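PDB 1YRV: ubiquitin-conjugating ligase MGC351130 from Homo sapiens, which catalyses the covalent attachment of ubiquitin to other proteins as an E2 conjugating enzyme, represented here by its UBC core. Local coordinates for residues Leu158-Thr161 and Ile162-Phe166; Leu27-Arg30 and Asp31-Leu35; Pro95-Pro98 and Asn99-Pro102. All coordinates share one frame; numbering follows the deposited sequence.

Interaction 1 (Leu158-Thr161 and Ile162-Phe166)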
loop_
_atom_site.group_PDB
_atom_site.type_symbol
_atom_site.label_atom_id
_atom_site.label_comp_id
_atom_site.label_asym_id
_atom_site.label_seq_id
_atom_site.Cartn_x
_atom_site.Cartn_y
_atom_site.Cartn_z
ATOM N N LEU A 158 14.467 10.973 -16.511
ATOM C CA LEU A 158 15.102 11.744 -15.459
ATOM C C LEU A 158 14.436 11.340 -14.159
ATOM O O LEU A 158 15.096 11.089 -13.150
ATOM C CB LEU A 158 14.897 13.239 -15.690
ATOM C CG LEU A 158 15.182 14.118 -14.470
ATOM C CD1 LEU A 158 16.610 13.845 -13.991
ATOM C CD2 LEU A 158 14.980 15.577 -14.810
ATOM N N TYR A 159 13.110 11.301 -14.197
ATOM C CA TYR A 159 12.317 10.912 -13.045
ATOM C C TYR A 159 12.918 9.638 -12.442
ATOM O O TYR A 159 13.229 9.592 -11.249
ATOM C CB TYR A 159 10.866 10.659 -13.463
ATOM C CG TYR A 159 9.978 10.300 -12.301
ATOM C CD1 TYR A 159 9.439 11.283 -11.474
ATOM C CD2 TYR A 159 9.786 8.968 -11.948
ATOM C CE1 TYR A 159 8.747 10.940 -10.317
ATOM C CE2 TYR A 159 9.101 8.620 -10.802
ATOM C CZ TYR A 159 8.589 9.604 -9.987
ATOM O OH TYR A 159 7.957 9.245 -8.822
ATOM N N ARG A 160 13.086 8.610 -13.272
ATOM C CA ARG A 160 13.663 7.357 -12.811
ATOM C C ARG A 160 15.017 7.565 -12.175
ATOM O O ARG A 160 15.320 6.998 -11.126
ATOM C CB ARG A 160 13.822 6.358 -13.964
ATOM C CG ARG A 160 12.611 5.460 -14.225
ATOM C CD ARG A 160 13.051 4.130 -14.870
ATOM N NE ARG A 160 14.037 4.382 -15.924
ATOM C CZ ARG A 160 13.762 5.015 -17.061
ATOM N NH1 ARG A 160 12.524 5.441 -17.295
ATOM N NH2 ARG A 160 14.727 5.265 -17.944
ATOM N N THR A 161 15.845 8.375 -12.821
ATOM C CA THR A 161 17.185 8.629 -12.310
ATOM C C THR A 161 17.111 9.107 -10.880
ATOM O O THR A 161 17.915 8.711 -10.037
ATOM C CB THR A 161 17.899 9.686 -13.151
ATOM O OG1 THR A 161 18.274 9.114 -14.411
ATOM C CG2 THR A 161 19.137 10.188 -12.430
ATOM N N ILE A 162 16.137 9.970 -10.622
ATOM C CA ILE A 162 15.929 10.524 -9.293
ATOM C C ILE A 162 15.508 9.425 -8.325
ATOM O O ILE A 162 16.002 9.352 -7.195
ATOM C CB ILE A 162 14.874 11.652 -9.334
ATOM C CG1 ILE A 162 15.408 12.803 -10.196
ATOM C CG2 ILE A 162 14.563 12.148 -7.930
ATOM C CD1 ILE A 162 14.486 13.985 -10.314
ATOM N N LEU A 163 14.601 8.562 -8.770
ATOM C CA LEU A 163 14.173 7.459 -7.930
ATOM C C LEU A 163 15.388 6.648 -7.487
ATOM O O LEU A 163 15.581 6.426 -6.296
ATOM C CB LEU A 163 13.202 6.556 -8.683
ATOM C CG LEU A 163 11.850 7.199 -8.974
ATOM C CD1 LEU A 163 10.936 6.155 -9.576
ATOM C CD2 LEU A 163 11.251 7.756 -7.679
ATOM N N ARG A 164 16.205 6.216 -8.450
ATOM C CA ARG A 164 17.409 5.424 -8.164
ATOM C C ARG A 164 18.272 6.156 -7.135
ATOM O O ARG A 164 18.814 5.554 -6.206
ATOM C CB ARG A 164 18.251 5.214 -9.434
ATOM C CG ARG A 164 17.480 4.898 -10.718
ATOM C CD ARG A 164 17.040 3.440 -10.830
ATOM N NE ARG A 164 16.362 3.188 -12.107
ATOM C CZ ARG A 164 15.892 2.005 -12.498
ATOM N NH1 ARG A 164 16.021 0.942 -11.711
ATOM N NH2 ARG A 164 15.291 1.884 -13.678
ATOM N N LEU A 165 18.406 7.463 -7.318
ATOM C CA LEU A 165 19.192 8.272 -6.407
ATOM C C LEU A 165 18.602 8.225 -5.003
ATOM O O LEU A 165 19.331 8.323 -4.021
ATOM C CB LEU A 165 19.252 9.716 -6.909
ATOM C CG LEU A 165 20.514 10.129 -7.677
ATOM C CD1 LEU A 165 21.668 10.206 -6.703
ATOM C CD2 LEU A 165 20.811 9.147 -8.811
ATOM N N PHE A 166 17.284 8.066 -4.912
ATOM C CA PHE A 166 16.600 8.003 -3.623
ATOM C C PHE A 166 16.679 6.623 -2.987
ATOM O O PHE A 166 16.289 6.429 -1.836
ATOM C CB PHE A 166 15.140 8.407 -3.789
ATOM C CG PHE A 166 14.902 9.869 -3.598
ATOM C CD1 PHE A 166 14.741 10.391 -2.323
ATOM C CD2 PHE A 166 14.857 10.727 -4.689
ATOM C CE1 PHE A 166 14.539 11.755 -2.133
ATOM C CE2 PHE A 166 14.658 12.092 -4.513
ATOM C CZ PHE A 166 14.496 12.608 -3.235
#

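Interaction 2 (Leu27-Arg30 and Asp31-Leu35)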
loop_
_atom_site.group_PDB
_atom_site.type_symbol
_atom_site.label_atom_id
_atom_site.label_comp_id
_atom_site.label_asym_id
_atom_site.label_seq_id
_atom_site.Cartn_x
_atom_site.Cartn_y
_atom_site.Cartn_z
ATOM N N LEU A 27 -10.836 -12.120 10.252
ATOM C CA LEU A 27 -10.823 -11.732 8.856
ATOM C C LEU A 27 -9.368 -11.681 8.369
ATOM O O LEU A 27 -9.035 -12.185 7.290
ATOM C CB LEU A 27 -11.479 -10.361 8.683
ATOM C CG LEU A 27 -13.021 -10.276 8.874
ATOM C CD1 LEU A 27 -13.404 -8.798 8.975
ATOM C CD2 LEU A 27 -13.800 -10.939 7.709
ATOM N N LEU A 28 -8.504 -11.060 9.159
ATOM C CA LEU A 28 -7.108 -10.968 8.758
ATOM C C LEU A 28 -6.458 -12.348 8.785
ATOM O O LEU A 28 -5.578 -12.645 7.974
ATOM C CB LEU A 28 -6.351 -9.978 9.648
ATOM C CG LEU A 28 -6.676 -8.505 9.373
ATOM C CD1 LEU A 28 -6.080 -7.630 10.469
ATOM C CD2 LEU A 28 -6.168 -8.104 8.016
ATOM N N HIS A 29 -6.900 -13.187 9.713
ATOM C CA HIS A 29 -6.391 -14.540 9.807
ATOM C C HIS A 29 -6.723 -15.289 8.541
ATOM O O HIS A 29 -5.856 -15.939 7.967
ATOM C CB HIS A 29 -6.988 -15.292 10.981
ATOM C CG HIS A 29 -6.283 -16.570 11.265
ATOM N ND1 HIS A 29 -5.209 -16.633 12.124
ATOM C CD2 HIS A 29 -6.370 -17.781 10.678
ATOM C CE1 HIS A 29 -4.662 -17.831 12.044
ATOM N NE2 HIS A 29 -5.342 -18.547 11.172
ATOM N N ARG A 30 -7.983 -15.233 8.133
ATOM C CA ARG A 30 -8.405 -15.872 6.901
ATOM C C ARG A 30 -7.632 -15.232 5.742
ATOM O O ARG A 30 -6.978 -15.927 4.982
ATOM C CB ARG A 30 -9.901 -15.698 6.685
ATOM C CG ARG A 30 -10.360 -16.152 5.309
ATOM C CD ARG A 30 -11.579 -15.323 4.822
ATOM N NE ARG A 30 -11.274 -13.902 4.767
ATOM C CZ ARG A 30 -12.183 -12.926 4.743
ATOM N NH1 ARG A 30 -11.830 -11.616 4.693
ATOM N NH2 ARG A 30 -13.458 -13.249 4.751
ATOM N N ASP A 31 -7.693 -13.910 5.611
ATOM C CA ASP A 31 -6.973 -13.235 4.545
ATOM C C ASP A 31 -5.515 -13.640 4.407
ATOM O O ASP A 31 -5.031 -13.788 3.296
ATOM C CB ASP A 31 -7.006 -11.729 4.742
ATOM C CG ASP A 31 -8.361 -11.123 4.439
ATOM O OD1 ASP A 31 -9.261 -11.861 3.981
ATOM O OD2 ASP A 31 -8.512 -9.897 4.668
ATOM N N PHE A 32 -4.802 -13.766 5.519
ATOM C CA PHE A 32 -3.392 -14.152 5.476
ATOM C C PHE A 32 -3.200 -15.552 4.912
ATOM O O PHE A 32 -2.279 -15.798 4.143
ATOM C CB PHE A 32 -2.790 -14.089 6.864
ATOM C CG PHE A 32 -1.292 -14.107 6.882
ATOM C CD1 PHE A 32 -0.611 -14.629 7.976
ATOM C CD2 PHE A 32 -0.549 -13.584 5.825
ATOM C CE1 PHE A 32 0.802 -14.629 8.015
ATOM C CE2 PHE A 32 0.865 -13.583 5.860
ATOM C CZ PHE A 32 1.534 -14.104 6.952
ATOM N N CYS A 33 -4.059 -16.487 5.292
ATOM C CA CYS A 33 -3.953 -17.843 4.745
ATOM C C CYS A 33 -4.144 -17.789 3.225
ATOM O O CYS A 33 -3.483 -18.505 2.489
ATOM C CB CYS A 33 -5.031 -18.757 5.317
ATOM S SG CYS A 33 -4.838 -19.121 7.040
ATOM N N ASP A 34 -5.061 -16.935 2.779
ATOM C CA ASP A 34 -5.343 -16.779 1.366
ATOM C C ASP A 34 -4.162 -16.190 0.611
ATOM O O ASP A 34 -3.861 -16.599 -0.496
ATOM C CB ASP A 34 -6.545 -15.864 1.170
ATOM C CG ASP A 34 -7.851 -16.533 1.492
ATOM O OD1 ASP A 34 -8.881 -15.807 1.501
ATOM O OD2 ASP A 34 -7.866 -17.768 1.725
ATOM N N LEU A 35 -3.528 -15.213 1.233
ATOM C CA LEU A 35 -2.404 -14.522 0.673
ATOM C C LEU A 35 -1.293 -15.529 0.517
ATOM O O LEU A 35 -0.658 -15.604 -0.527
ATOM C CB LEU A 35 -1.969 -13.423 1.611
ATOM C CG LEU A 35 -1.386 -12.185 0.965
ATOM C CD1 LEU A 35 0.002 -11.960 1.484
ATOM C CD2 LEU A 35 -1.449 -12.305 -0.535
#

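Interaction 3 (Pro95-Pro98 and Asn99-Pro102)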
loop_
_atom_site.group_PDB
_atom_site.type_symbol
_atom_site.label_atom_id
_atom_site.label_comp_id
_atom_site.label_asym_id
_atom_site.label_seq_id
_atom_site.Cartn_x
_atom_site.Cartn_y
_atom_site.Cartn_z
ATOM N N PRO A 95 8.712 8.637 -0.145
ATOM C CA PRO A 95 9.242 8.522 -1.506
ATOM C C PRO A 95 8.944 9.764 -2.334
ATOM O O PRO A 95 8.092 10.566 -1.966
ATOM C CB PRO A 95 8.506 7.308 -2.031
ATOM C CG PRO A 95 7.120 7.558 -1.482
ATOM C CD PRO A 95 7.371 8.019 -0.058
ATOM N N PHE A 96 9.666 9.925 -3.439
ATOM C CA PHE A 96 9.456 11.050 -4.349
ATOM C C PHE A 96 8.394 10.503 -5.308
ATOM O O PHE A 96 8.709 9.869 -6.315
ATOM C CB PHE A 96 10.743 11.371 -5.107
ATOM C CG PHE A 96 10.650 12.617 -5.932
ATOM C CD1 PHE A 96 10.873 12.584 -7.305
ATOM C CD2 PHE A 96 10.390 13.839 -5.328
ATOM C CE1 PHE A 96 10.847 13.763 -8.062
ATOM C CE2 PHE A 96 10.362 15.022 -6.080
ATOM C CZ PHE A 96 10.590 14.983 -7.437
ATOM N N HIS A 97 7.129 10.745 -4.984
ATOM C CA HIS A 97 6.032 10.174 -5.747
ATOM C C HIS A 97 4.907 11.179 -5.849
ATOM O O HIS A 97 4.592 11.863 -4.895
ATOM C CB HIS A 97 5.589 8.884 -5.029
ATOM C CG HIS A 97 4.600 8.063 -5.796
ATOM N ND1 HIS A 97 3.351 8.545 -6.128
ATOM C CD2 HIS A 97 4.692 6.828 -6.331
ATOM C CE1 HIS A 97 2.720 7.639 -6.851
ATOM N NE2 HIS A 97 3.504 6.588 -6.991
ATOM N N PRO A 98 4.293 11.293 -7.022
ATOM C CA PRO A 98 3.195 12.229 -7.272
ATOM C C PRO A 98 1.979 12.102 -6.343
ATOM O O PRO A 98 1.324 13.099 -6.047
ATOM C CB PRO A 98 2.818 11.945 -8.726
ATOM C CG PRO A 98 4.098 11.411 -9.315
ATOM C CD PRO A 98 4.587 10.504 -8.226
ATOM N N ASN A 99 1.671 10.892 -5.881
ATOM C CA ASN A 99 0.498 10.721 -5.043
ATOM C C ASN A 99 0.760 10.406 -3.581
ATOM O O ASN A 99 -0.182 10.200 -2.817
ATOM C CB ASN A 99 -0.404 9.653 -5.655
ATOM C CG ASN A 99 -0.701 9.921 -7.118
ATOM O OD1 ASN A 99 -0.562 9.037 -7.953
ATOM N ND2 ASN A 99 -1.092 11.143 -7.435
ATOM N N VAL A 100 2.026 10.390 -3.178
ATOM C CA VAL A 100 2.343 10.107 -1.789
ATOM C C VAL A 100 2.563 11.426 -1.072
ATOM O O VAL A 100 3.364 12.254 -1.498
ATOM C CB VAL A 100 3.599 9.220 -1.674
ATOM C CG1 VAL A 100 3.891 8.911 -0.228
ATOM C CG2 VAL A 100 3.391 7.942 -2.460
ATOM N N ASP A 101 1.812 11.634 0.002
ATOM C CA ASP A 101 1.925 12.856 0.777
ATOM C C ASP A 101 3.378 13.007 1.192
ATOM O O ASP A 101 3.888 12.220 1.990
ATOM C CB ASP A 101 1.072 12.790 2.029
ATOM C CG ASP A 101 0.820 14.156 2.613
ATOM O OD1 ASP A 101 -0.263 14.717 2.329
ATOM O OD2 ASP A 101 1.704 14.673 3.338
ATOM N N PRO A 102 4.055 14.047 0.687
ATOM C CA PRO A 102 5.465 14.259 1.026
ATOM C C PRO A 102 5.703 14.496 2.510
ATOM O O PRO A 102 6.822 14.319 2.999
ATOM C CB PRO A 102 5.840 15.452 0.162
ATOM C CG PRO A 102 4.554 16.263 0.156
ATOM C CD PRO A 102 3.499 15.206 -0.046
HETATM O O HOH W 1 6.133 12.157 -2.343
#

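Interaction 1 (Leu158-Thr161 and Ile162-Phe166)
Tyr159 and Leu163, one turn apart on helix 156-166 near the C-terminal end of this UBC core, illustrate how an amphipathic helix sorts its i to i+4 pairs by face. The Tyr159 ring swings out with CG trans to the backbone N (chi1 -178°), and the branched end of Leu163 crosses it obliquely: CE2 of Tyr159 lies 3.3 Å from CD1 of Leu163, a tight contact, while OH of Tyr159 is 3.8 Å from CD2 of Leu163. The pair faces the protein, the tyrosine side chain also touching Val66, Pro98, Ile151 and Leu152, and its hydroxyl makes a weak hydrogen bond to the carbonyl oxygen of Phe96. Replacing the tyrosine by an alanine would probably open a gap beside Leu163 and leave the Phe96 carbonyl without this weak partner. Beneath the side chains run the i to i+4 backbone hydrogen bonds, exemplified by Arg164 N to Arg160 O at 2.9 Å. At the flank, CD1 of Leu158 meets CG1 of Ile162 at 4.1 Å, and both residues rest on Ile151 of helix 146-153.

The two arginines run alongside each other in the same direction, with guanidinium planes 79° apart. Arg164 NH2 stands 3.4 Å from Arg160 CD and 3.6 Å from Arg160 NE, so like charges come close. Glu156 offers Arg160 a long, weak ion pair that may ease this. The chemistry thus divides the helix: carbon-to-carbon packing holds the inward side, whereas the arginine pair is likely to contribute little net attraction.

Interaction 2 (Leu27-Arg30 and Asp31-Leu35)
CG of Arg30 stands opposite its backbone N (chi1 171°), and bends at chi2 and chi3 then curl the chain back beside the helix; CG of Asp31, beside its own backbone N, brings the carboxylate to meet it. The result is a salt bridge between sequence neighbours on helix 23-38, the N-terminal helix of the UBC fold. Arg30 grips side-on, with two of its nitrogens, NE and NH1, on one oxygen: NE reaches Asp31 OD1 at 3.0 Å and NH1 reaches Asp31 OD1 at 2.7 Å. Both approach from the same face of the carboxylate, tilted out of its plane, and neither bond is straight, the angle at the hydrogen being 133° for NE and 142° for NH1.

The other oxygen of Asp31 serves the fold, accepting hydrogen bonds from Tyr82 OH and from Leu124 N at the start of helix 124-135. A buried carboxylate is therefore held through both oxygens, OD1 by Arg30 and OD2 by Tyr82 and Leu124, and the Arg30 cation probably helps it tolerate the Leu27 carbonyl, whose O lies 3.3 Å from Asp31 OD1. That same carbonyl receives the backbone amide, Asp31 N to Leu27 O at 2.8 Å, in one of the helix's i to i+4 hydrogen bonds. Phe32 faces another way, meeting Trp55 edge-to-face and Lys36 in a cation-pi contact. Asp34, one turn on from Arg30, adds charge alone: its OD1 is 4.5 Å from Arg30 NE and well out of the guanidinium plane.

Interaction 3 (Pro95-Pro98 and Asn99-Pro102)
His97, Pro98 and Asn99 form the HPN motif of ubiquitin-conjugating enzymes, held by two hydrogen bonds of its own. The amide N of Asn99 donates to ND1 of His97 at 2.9 Å, nearly straight (167°) and almost exactly in the ring plane, which fixes the rotation of the imidazole; His97 NE2 is bonded in turn to the carbonyl oxygen of Leu135. Pro98 and Asn99 occupy the corners of a type I turn, closed by a weak bond from Val100 N to His97 O at 3.4 Å.

Apolar contacts add to the turn. Val100 straddles two partners, its CG1 lying 3.6 Å from Pro95 CD and its CG2 3.5 Å from His97 CB, with the side chains crossing at about a right angle in both cases.

A water accepts from His97 N at 3.2 Å and lies 2.6 Å from Pro95 O and 2.9 Å from Val100 O, tying the two arms together.

Asn99 OD1 accepts from Val139 N, and the side chain sits about 4 Å from that of Cys108, the predicted thioester cysteine, as in related E2 enzymes, where the HPN asparagine is thought to stabilise the oxyanion of the transfer reaction. The loop itself follows strand 88-91 and precedes helix 110-113, with Pro98 packed on Ala148, Ala149 and Leu152 of helix 146-153 and Phe96 on Ile162 of helix 156-166.

How the interactions relate
Along the chain the order is interaction 2, then interaction 3, then interaction 1, all within one UBC core. Interaction 2, on helix 23-38, and interaction 1, on helix 156-166, lie on opposite sides of the chain's centre, with centres about 35 Å apart. Interaction 3 sits in the loop after strand 88-91, its centre about 29 Å from that of interaction 2 and about 13 Å from that of interaction 1. Only interactions 1 and 3 touch: helix 156-166 packs directly against the loop carrying the HPN motif. Thus one helical contact borders the loop that carries this motif, whereas the other belongs to the far end of the fold.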